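Succinate-semialdehyde dehydrogenase (NAD(P)(+)) (Marinobacter aquaeolei, PDB 3RH9) probably oxidises succinate semialdehyde to succinate with NAD(P)+ as electron acceptor, as a member of the aldehyde dehydrogenase family. Local coordinates at residues Thr72-Lys75 against Trp76-Ile80; Phe338-Val341 against Lys342-Gln346. All coordinates share one frame; numbering follows the deposited sequence.

Interaction 1 (Thr72-Lys75 against Trp76-Ile80); sequences TRRK and WLEDI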
loop_
_atom_site.group_PDB
_atom_site.type_symbol
_atom_site.label_atom_id
_atom_site.label_comp_id
_atom_site.label_asym_id
_atom_site.label_seq_id
_atom_site.Cartn_x
_atom_site.Cartn_y
_atom_site.Cartn_z
ATOM N N THR A 72 8.330 -17.232 20.512
ATOM C CA THR A 72 7.127 -18.037 20.417
ATOM C C THR A 72 6.672 -18.095 18.963
ATOM O O THR A 72 6.446 -19.175 18.425
ATOM C CB THR A 72 5.989 -17.507 21.305
ATOM O OG1 THR A 72 6.316 -17.724 22.678
ATOM C CG2 THR A 72 4.705 -18.240 21.006
ATOM N N ARG A 73 6.540 -16.930 18.336
ATOM C CA ARG A 73 6.117 -16.848 16.941
ATOM C C ARG A 73 7.078 -17.612 16.035
ATOM O O ARG A 73 6.669 -18.296 15.100
ATOM C CB ARG A 73 6.049 -15.395 16.492
ATOM C CG ARG A 73 4.827 -14.635 16.962
ATOM C CD ARG A 73 4.895 -13.198 16.468
ATOM N NE ARG A 73 5.543 -12.379 17.482
ATOM C CZ ARG A 73 6.253 -11.278 17.254
ATOM N NH1 ARG A 73 6.440 -10.820 16.016
ATOM N NH2 ARG A 73 6.782 -10.630 18.288
ATOM N N ARG A 74 8.367 -17.494 16.330
ATOM C CA ARG A 74 9.414 -18.205 15.598
ATOM C C ARG A 74 9.198 -19.722 15.617
ATOM O O ARG A 74 9.393 -20.396 14.609
ATOM C CB ARG A 74 10.769 -17.821 16.189
ATOM C CG ARG A 74 11.957 -18.610 15.734
ATOM C CD ARG A 74 13.200 -17.931 16.275
ATOM N NE ARG A 74 13.837 -17.178 15.216
ATOM C CZ ARG A 74 14.412 -15.992 15.360
ATOM N NH1 ARG A 74 14.438 -15.382 16.538
ATOM N NH2 ARG A 74 14.944 -15.411 14.296
ATOM N N LYS A 75 8.773 -20.242 16.761
ATOM C CA LYS A 75 8.517 -21.667 16.924
ATOM C C LYS A 75 7.315 -22.136 16.093
ATOM O O LYS A 75 7.353 -23.230 15.511
ATOM C CB LYS A 75 8.320 -22.007 18.411
ATOM C CG LYS A 75 8.286 -23.495 18.727
ATOM C CD LYS A 75 9.512 -24.205 18.132
ATOM C CE LYS A 75 9.908 -25.470 18.911
ATOM N NZ LYS A 75 8.785 -26.451 19.017
ATOM N N TRP A 76 6.258 -21.320 16.043
ATOM C CA TRP A 76 5.092 -21.619 15.198
ATOM C C TRP A 76 5.502 -21.826 13.738
ATOM O O TRP A 76 5.170 -22.832 13.115
ATOM C CB TRP A 76 4.099 -20.465 15.200
ATOM C CG TRP A 76 3.572 -20.052 16.508
ATOM C CD1 TRP A 76 3.545 -20.783 17.640
ATOM C CD2 TRP A 76 2.930 -18.802 16.815
ATOM N NE1 TRP A 76 2.955 -20.069 18.649
ATOM C CE2 TRP A 76 2.564 -18.848 18.168
ATOM C CE3 TRP A 76 2.637 -17.648 16.073
ATOM C CZ2 TRP A 76 1.916 -17.779 18.809
ATOM C CZ3 TRP A 76 1.992 -16.587 16.707
ATOM C CH2 TRP A 76 1.637 -16.662 18.058
ATOM N N LEU A 77 6.188 -20.826 13.189
ATOM C CA LEU A 77 6.649 -20.868 11.812
ATOM C C LEU A 77 7.457 -22.132 11.600
ATOM O O LEU A 77 7.216 -22.885 10.651
ATOM C CB LEU A 77 7.497 -19.629 11.490
ATOM C CG LEU A 77 6.791 -18.279 11.682
ATOM C CD1 LEU A 77 7.738 -17.100 11.633
ATOM C CD2 LEU A 77 5.703 -18.138 10.645
ATOM N N GLU A 78 8.406 -22.372 12.502
ATOM C CA GLU A 78 9.291 -23.531 12.390
ATOM C C GLU A 78 8.512 -24.841 12.401
ATOM O O GLU A 78 8.756 -25.721 11.566
ATOM C CB GLU A 78 10.343 -23.518 13.493
ATOM C CG GLU A 78 11.589 -22.717 13.148
ATOM C CD GLU A 78 12.397 -22.321 14.384
ATOM O OE1 GLU A 78 12.045 -22.740 15.518
ATOM O OE2 GLU A 78 13.386 -21.575 14.213
ATOM N N ASP A 79 7.577 -24.959 13.346
ATOM C CA ASP A 79 6.696 -26.111 13.422
ATOM C C ASP A 79 5.862 -26.270 12.141
ATOM O O ASP A 79 5.783 -27.359 11.584
ATOM C CB ASP A 79 5.774 -26.025 14.647
ATOM C CG ASP A 79 6.504 -26.265 15.968
ATOM O OD1 ASP A 79 7.722 -26.584 15.952
ATOM O OD2 ASP A 79 5.840 -26.133 17.035
ATOM N N ILE A 80 5.232 -25.194 11.682
ATOM C CA ILE A 80 4.454 -25.262 10.450
ATOM C C ILE A 80 5.324 -25.675 9.259
ATOM O O ILE A 80 4.940 -26.534 8.475
ATOM C CB ILE A 80 3.742 -23.941 10.138
ATOM C CG1 ILE A 80 2.645 -23.671 11.174
ATOM C CG2 ILE A 80 3.136 -23.982 8.762
ATOM C CD1 ILE A 80 2.132 -22.241 11.181
#
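W76 folds its indole back over the preceding turn of helix 70-86, where T72 and R73 meet it in a local i to i+3 and i to i+4 contact. With CG beside its own backbone N (chi1 -58°), the ring is turned back toward T72 and R73. R73 CA lies over one face, a CH-pi contact 4.0 Å from the centroid of the W76 six-membered ring, and T72 O lies over the same face. R73 CG touches the rim of the six-membered ring, 3.5 Å from W76 CZ3, and T72 CG2 sits 3.5 Å from W76 NE1. The R73 guanidinium is held by the carbonyls of W68 and A173, while W68 also meets the W76 indole edge-to-face. On this side L172 of helix 162-174 packs against W76 and L77, so the contact joins helix 70-86 to helix 162-174 of what is probably, as in the family, the coenzyme-binding domain. Backbone bonds run from W76, L77, E78 and D79 to the carbonyls four residues earlier. K75 spans the same interval on another side of the helix. Its chain, bent at chi2 and chi4, brings NZ to the syn lone pair of D79 OD1, a salt bridge of 3.2 Å.

Interaction 2 (Phe338-Val341 against Lys342-Gln346); sequences FDKV and KRHLQ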
loop_
_atom_site.group_PDB
_atom_site.type_symbol
_atom_site.label_atom_id
_atom_site.label_comp_id
_atom_site.label_asym_id
_atom_site.label_seq_id
_atom_site.Cartn_x
_atom_site.Cartn_y
_atom_site.Cartn_z
ATOM N N PHE A 338 -11.260 -24.099 -19.561
ATOM C CA PHE A 338 -11.096 -24.857 -20.789
ATOM C C PHE A 338 -11.643 -24.093 -22.007
ATOM O O PHE A 338 -10.969 -23.950 -23.016
ATOM C CB PHE A 338 -11.773 -26.224 -20.651
ATOM C CG PHE A 338 -11.521 -27.129 -21.804
ATOM C CD1 PHE A 338 -12.487 -27.326 -22.772
ATOM C CD2 PHE A 338 -10.305 -27.770 -21.946
ATOM C CE1 PHE A 338 -12.245 -28.159 -23.857
ATOM C CE2 PHE A 338 -10.061 -28.598 -23.025
ATOM C CZ PHE A 338 -11.033 -28.789 -23.980
ATOM N N ASP A 339 -12.864 -23.587 -21.915
ATOM C CA ASP A 339 -13.444 -22.889 -23.052
ATOM C C ASP A 339 -12.609 -21.673 -23.456
ATOM O O ASP A 339 -12.476 -21.375 -24.636
ATOM C CB ASP A 339 -14.906 -22.514 -22.780
ATOM C CG ASP A 339 -15.813 -23.733 -22.745
ATOM O OD1 ASP A 339 -15.335 -24.827 -23.089
ATOM O OD2 ASP A 339 -16.996 -23.615 -22.365
ATOM N N LYS A 340 -12.041 -20.976 -22.479
ATOM C CA LYS A 340 -11.201 -19.824 -22.773
ATOM C C LYS A 340 -9.937 -20.235 -23.528
ATOM O O LYS A 340 -9.589 -19.634 -24.551
ATOM C CB LYS A 340 -10.838 -19.074 -21.492
ATOM C CG LYS A 340 -10.077 -17.770 -21.735
ATOM C CD LYS A 340 -9.898 -16.954 -20.468
ATOM C CE LYS A 340 -9.442 -15.549 -20.817
ATOM N NZ LYS A 340 -9.556 -14.627 -19.657
ATOM N N VAL A 341 -9.246 -21.258 -23.036
ATOM C CA VAL A 341 -8.063 -21.716 -23.746
ATOM C C VAL A 341 -8.463 -22.103 -25.166
ATOM O O VAL A 341 -7.747 -21.794 -26.126
ATOM C CB VAL A 341 -7.322 -22.871 -23.045
ATOM C CG1 VAL A 341 -6.027 -23.162 -23.771
ATOM C CG2 VAL A 341 -7.023 -22.509 -21.619
ATOM N N LYS A 342 -9.622 -22.743 -25.306
ATOM C CA LYS A 342 -10.091 -23.144 -26.622
ATOM C C LYS A 342 -10.301 -21.929 -27.510
ATOM O O LYS A 342 -9.792 -21.874 -28.626
ATOM C CB LYS A 342 -11.382 -23.950 -26.531
ATOM C CG LYS A 342 -11.741 -24.628 -27.849
ATOM C CD LYS A 342 -12.600 -25.856 -27.643
ATOM C CE LYS A 342 -14.049 -25.497 -27.413
ATOM N NZ LYS A 342 -14.914 -26.659 -27.783
ATOM N N ARG A 343 -11.031 -20.953 -26.983
ATOM C CA ARG A 343 -11.392 -19.751 -27.717
ATOM C C ARG A 343 -10.188 -18.918 -28.194
ATOM O O ARG A 343 -10.227 -18.332 -29.278
ATOM C CB ARG A 343 -12.355 -18.902 -26.881
ATOM C CG ARG A 343 -12.585 -17.548 -27.461
ATOM C CD ARG A 343 -13.595 -16.748 -26.694
ATOM N NE ARG A 343 -13.152 -16.332 -25.364
ATOM C CZ ARG A 343 -12.267 -15.365 -25.121
ATOM N NH1 ARG A 343 -11.672 -14.724 -26.115
ATOM N NH2 ARG A 343 -11.960 -15.052 -23.866
ATOM N N HIS A 344 -9.130 -18.872 -27.382
ATOM C CA HIS A 344 -7.876 -18.213 -27.755
ATOM C C HIS A 344 -7.160 -19.003 -28.807
ATOM O O HIS A 344 -6.434 -18.441 -29.621
ATOM C CB HIS A 344 -6.931 -18.074 -26.562
ATOM C CG HIS A 344 -7.321 -16.993 -25.607
ATOM N ND1 HIS A 344 -6.442 -16.458 -24.693
ATOM C CD2 HIS A 344 -8.495 -16.344 -25.428
ATOM C CE1 HIS A 344 -7.060 -15.530 -23.985
ATOM N NE2 HIS A 344 -8.305 -15.441 -24.411
ATOM N N LEU A 345 -7.317 -20.316 -28.786
ATOM C CA LEU A 345 -6.713 -21.099 -29.852
ATOM C C LEU A 345 -7.449 -20.822 -31.178
ATOM O O LEU A 345 -6.854 -20.427 -32.170
ATOM C CB LEU A 345 -6.722 -22.577 -29.502
ATOM C CG LEU A 345 -5.894 -23.427 -30.461
ATOM C CD1 LEU A 345 -4.478 -22.900 -30.557
ATOM C CD2 LEU A 345 -5.919 -24.875 -30.022
ATOM N N GLN A 346 -8.760 -20.990 -31.168
ATOM C CA GLN A 346 -9.565 -20.672 -32.321
ATOM C C GLN A 346 -9.271 -19.273 -32.873
ATOM O O GLN A 346 -9.133 -19.080 -34.089
ATOM C CB GLN A 346 -11.046 -20.789 -31.968
ATOM C CG GLN A 346 -11.919 -20.920 -33.188
ATOM C CD GLN A 346 -11.575 -22.157 -34.001
ATOM O OE1 GLN A 346 -11.779 -23.299 -33.554
ATOM N NE2 GLN A 346 -11.041 -21.940 -35.196
#
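K340 and H344, one turn apart on helix 335-350, lie side by side and point the same way. K340 CG stands over one face of the imidazole, 4.0 Å from H344 NE2, while K340 CE passes beyond the NE2 edge of the ring, 3.8 Å from the same H344 nitrogen. The lysine reaches past the ring because its chain is extended throughout, starting with CG anti to the backbone N (chi1 -174°). R343 crosses this lysine obliquely, its NH2 3.9 Å from K340 CG, and its CZ lies at the edge of the H344 ring, in plane. Beneath them the i to i+4 backbone bonds of an alpha helix link H344 N to K340 O at 3.0 Å and R343 N to D339 O at 2.8 Å.

The next shell fixes the polar ends. E387 OE1 forms a hydrogen bond with H344 NE2 and a salt bridge with R343 NH2, with K340 NZ a long, weak third partner; T389 OG1 bonds H344 ND1. C383 and C384 of helix 383-386 and L393 of strand 393-399 pack against H344, joining the helix to the catalytic-domain sheet of the family fold. With an alanine in place of H344, E387 OE1 and T389 OG1 would probably each lose a partner and K340 CG the ring face beneath it. R343 and, more weakly, K340 thus bring positive charge to the E387 carboxylate, which H344 NE2 also meets and whose negative charge would probably favour a proton on that buried nitrogen.

Each contact lies within one continuous helix, so neither closes a loop, and the two neither nest nor cross. From the N terminus, interaction 1 comes first, on helix 70-86, which packs against helices 103-123, 162-174 and 188-197. The chain then builds the sheet containing strands 151-154, 178-181 and 229-233, and afterwards enters the second sheet through strands 262-265 and 295-299. Interaction 2 follows on helix 335-350, which rests on strands 373-376 and 393-399 of that second sheet. The centres of the two interactions are about 44 Å apart, on opposite sides of the chain's centre. Interaction 1 lies among helices by the first sheet, probably the coenzyme-binding domain, interaction 2 beside the second, probably the catalytic domain.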